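Local coordinates for ferric uptake regulation protein (PDB 1MZB) that probably acts as an iron-responsive transcriptional regulator that governs iron uptake in Pseudomonas aeruginosa, working as a metal-binding dimer with helix-turn-helix DNA-binding domains, at residues A[7-15]-A[61-69]. Sequence-based numbering, arbitrary orientation.
Sequences SELRKAGLK and TQFEAAGLV
The ring of Phe63 meets two leucines of segment 7-15: Leu14 lies at its edge, near the ring plane, with CD1 4.0 Å from Phe63 CD1, and Leu9 comes in obliquely with CD2 3.7 Å from Phe63 CE1. Leu24 of helix 18-28 also touches this phenylalanine, so the ring sits where three helices of the N-terminal domain converge. Leu9 CG is anti to its own carbonyl carbon (chi1 -71°), and from there the CD2 branch reaches both the ring and Leu68, whose CD1 is 4.1 Å from Leu9 CD2.

Helices 4-11 and 53-66 each finish close to the contact in a Schellman motif, with Gly13 and Gly67 as the residues of positive phi. Leu14 N returns to Leu9 O at 2.9 Å, and Leu68 N makes a weak bond back to Phe63 O. Each turn thus places a leucine just after its glycine, facing the other segment. The N-terminal domain has the winged-helix fold of Fur proteins, in which helix 53-66 runs into the first wing strand, 69-72.

The two chain segments come nearest at Ala12 and Ala66, whose CA atoms are 5.6 Å apart. Their CB atoms meet at 3.9 Å, the short side chains letting the backbones approach where the two helices finish, and Leu14 CD1 lies equally near Ala66 CB. Leu68 sets its CG and CD1 against Ala12 CB, each 4.0 Å away, while its CD2 branch rests near Glu8 O. The carboxylate of Glu8 makes a salt bridge to Lys110 of the second subunit. Leu14 CD1 also comes near Gln62 O, and the side-chain OE1 of Gln62 accepts a hydrogen bond from Arg20 of helix 18-28.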
loop_
_atom_site.group_PDB
_atom_site.type_symbol
_atom_site.label_atom_id
_atom_site.label_comp_id
_atom_site.label_asym_id
_atom_site.label_seq_id
_atom_site.Cartn_x
_atom_site.Cartn_y
_atom_site.Cartn_z
ATOM N N SER A 7 -8.574 17.875 -9.512
ATOM C CA SER A 7 -8.322 16.894 -10.553
ATOM C C SER A 7 -8.957 15.567 -10.184
ATOM O O SER A 7 -9.581 14.919 -11.019
ATOM C CB SER A 7 -6.818 16.700 -10.783
ATOM O OG SER A 7 -6.201 17.941 -11.089
ATOM N N GLU A 8 -8.827 15.169 -8.920
ATOM C CA GLU A 8 -9.410 13.901 -8.500
ATOM C C GLU A 8 -10.908 13.884 -8.709
ATOM O O GLU A 8 -11.462 12.900 -9.197
ATOM C CB GLU A 8 -9.087 13.642 -7.034
ATOM C CG GLU A 8 -7.617 13.414 -6.799
ATOM C CD GLU A 8 -7.332 13.047 -5.364
ATOM O OE1 GLU A 8 -7.589 13.895 -4.490
ATOM O OE2 GLU A 8 -6.867 11.913 -5.121
ATOM N N LEU A 9 -11.560 14.980 -8.344
ATOM C CA LEU A 9 -13.003 15.098 -8.497
ATOM C C LEU A 9 -13.428 15.099 -9.968
ATOM O O LEU A 9 -14.406 14.450 -10.335
ATOM C CB LEU A 9 -13.500 16.372 -7.806
ATOM C CG LEU A 9 -13.479 16.380 -6.271
ATOM C CD1 LEU A 9 -13.953 17.739 -5.760
ATOM C CD2 LEU A 9 -14.410 15.269 -5.726
ATOM N N ARG A 10 -12.695 15.818 -10.818
ATOM C CA ARG A 10 -13.044 15.863 -12.241
ATOM C C ARG A 10 -12.837 14.511 -12.904
ATOM O O ARG A 10 -13.712 14.034 -13.628
ATOM C CB ARG A 10 -12.238 16.956 -12.944
ATOM C CG ARG A 10 -12.693 18.332 -12.497
ATOM C CD ARG A 10 -11.783 19.449 -12.934
ATOM N NE ARG A 10 -12.300 20.721 -12.441
ATOM C CZ ARG A 10 -11.546 21.706 -11.962
ATOM N NH1 ARG A 10 -10.226 21.570 -11.908
ATOM N NH2 ARG A 10 -12.117 22.826 -11.532
ATOM N N LYS A 11 -11.695 13.884 -12.642
ATOM C CA LYS A 11 -11.410 12.564 -13.193
ATOM C C LYS A 11 -12.520 11.581 -12.819
ATOM O O LYS A 11 -12.758 10.610 -13.546
ATOM C CB LYS A 11 -10.084 12.025 -12.661
ATOM C CG LYS A 11 -8.849 12.348 -13.493
ATOM C CD LYS A 11 -8.296 13.758 -13.254
ATOM C CE LYS A 11 -9.067 14.830 -14.019
ATOM N NZ LYS A 11 -8.615 16.215 -13.668
ATOM N N ALA A 12 -13.195 11.840 -11.697
ATOM C CA ALA A 12 -14.277 10.984 -11.211
ATOM C C ALA A 12 -15.658 11.425 -11.697
ATOM O O ALA A 12 -16.677 10.972 -11.177
ATOM C CB ALA A 12 -14.256 10.936 -9.679
ATOM N N GLY A 13 -15.690 12.304 -12.699
ATOM C CA GLY A 13 -16.954 12.777 -13.238
ATOM C C GLY A 13 -17.827 13.497 -12.235
ATOM O O GLY A 13 -19.063 13.479 -12.334
ATOM N N LEU A 14 -17.183 14.145 -11.271
ATOM C CA LEU A 14 -17.894 14.871 -10.228
ATOM C C LEU A 14 -17.535 16.351 -10.223
ATOM O O LEU A 14 -16.359 16.714 -10.168
ATOM C CB LEU A 14 -17.563 14.280 -8.858
ATOM C CG LEU A 14 -17.844 12.785 -8.669
ATOM C CD1 LEU A 14 -17.531 12.407 -7.215
ATOM C CD2 LEU A 14 -19.307 12.477 -9.001
ATOM N N LYS A 15 -18.557 17.202 -10.268
ATOM C CA LYS A 15 -18.342 18.644 -10.268
ATOM C C LYS A 15 -17.665 19.036 -8.968
ATOM O O LYS A 15 -17.921 18.432 -7.926
ATOM C CB LYS A 15 -19.673 19.374 -10.413
ATOM N N THR A 61 -21.021 8.720 -0.178
ATOM C CA THR A 61 -21.646 7.720 -1.063
ATOM C C THR A 61 -21.373 8.087 -2.541
ATOM O O THR A 61 -21.165 7.210 -3.389
ATOM C CB THR A 61 -23.161 7.596 -0.800
ATOM O OG1 THR A 61 -23.345 7.043 0.525
ATOM C CG2 THR A 61 -23.809 6.635 -1.807
ATOM N N GLN A 62 -21.306 9.384 -2.810
ATOM C CA GLN A 62 -20.992 9.870 -4.175
ATOM C C GLN A 62 -19.555 9.439 -4.483
ATOM O O GLN A 62 -19.272 8.941 -5.584
ATOM C CB GLN A 62 -21.133 11.405 -4.249
ATOM C CG GLN A 62 -22.549 11.949 -3.977
ATOM C CD GLN A 62 -22.724 13.450 -4.199
ATOM O OE1 GLN A 62 -21.901 14.271 -3.759
ATOM N NE2 GLN A 62 -23.819 13.823 -4.886
ATOM N N PHE A 63 -18.652 9.616 -3.507
ATOM C CA PHE A 63 -17.244 9.242 -3.673
ATOM C C PHE A 63 -17.077 7.749 -3.869
ATOM O O PHE A 63 -16.230 7.292 -4.626
ATOM C CB PHE A 63 -16.412 9.653 -2.443
ATOM C CG PHE A 63 -16.127 11.117 -2.358
ATOM C CD1 PHE A 63 -16.618 11.996 -3.311
ATOM C CD2 PHE A 63 -15.386 11.617 -1.305
ATOM C CE1 PHE A 63 -16.365 13.355 -3.212
ATOM C CE2 PHE A 63 -15.133 12.990 -1.198
ATOM C CZ PHE A 63 -15.625 13.850 -2.149
ATOM N N GLU A 64 -17.900 6.974 -3.170
ATOM C CA GLU A 64 -17.812 5.538 -3.266
ATOM C C GLU A 64 -18.212 5.038 -4.659
ATOM O O GLU A 64 -17.537 4.195 -5.252
ATOM C CB GLU A 64 -18.721 4.913 -2.215
ATOM C CG GLU A 64 -18.672 3.420 -2.203
ATOM C CD GLU A 64 -20.065 2.854 -2.250
ATOM O OE1 GLU A 64 -20.726 2.813 -1.180
ATOM O OE2 GLU A 64 -20.511 2.495 -3.376
ATOM N N ALA A 65 -19.325 5.542 -5.144
ATOM C CA ALA A 65 -19.844 5.146 -6.454
ATOM C C ALA A 65 -18.861 5.509 -7.561
ATOM O O ALA A 65 -18.703 4.769 -8.547
ATOM C CB ALA A 65 -21.160 5.824 -6.693
ATOM N N ALA A 66 -18.211 6.649 -7.377
ATOM C CA ALA A 66 -17.234 7.174 -8.320
ATOM C C ALA A 66 -15.909 6.445 -8.278
ATOM O O ALA A 66 -15.108 6.555 -9.210
ATOM C CB ALA A 66 -17.022 8.673 -8.045
ATOM N N GLY A 67 -15.659 5.709 -7.203
ATOM C CA GLY A 67 -14.407 4.996 -7.096
ATOM C C GLY A 67 -13.329 5.742 -6.324
ATOM O O GLY A 67 -12.210 5.250 -6.218
ATOM N N LEU A 68 -13.642 6.914 -5.797
ATOM C CA LEU A 68 -12.649 7.642 -5.009
ATOM C C LEU A 68 -12.493 6.987 -3.624
ATOM O O LEU A 68 -11.448 7.113 -2.985
ATOM C CB LEU A 68 -13.080 9.084 -4.816
ATOM C CG LEU A 68 -12.946 9.924 -6.082
ATOM C CD1 LEU A 68 -13.479 11.319 -5.788
ATOM C CD2 LEU A 68 -11.464 9.959 -6.505
ATOM N N VAL A 69 -13.551 6.349 -3.132
ATOM C CA VAL A 69 -13.437 5.668 -1.823
ATOM C C VAL A 69 -14.062 4.291 -1.934
ATOM O O VAL A 69 -14.807 4.025 -2.879
ATOM C CB VAL A 69 -14.124 6.427 -0.634
ATOM C CG1 VAL A 69 -13.646 7.871 -0.569
ATOM C CG2 VAL A 69 -15.615 6.324 -0.694
#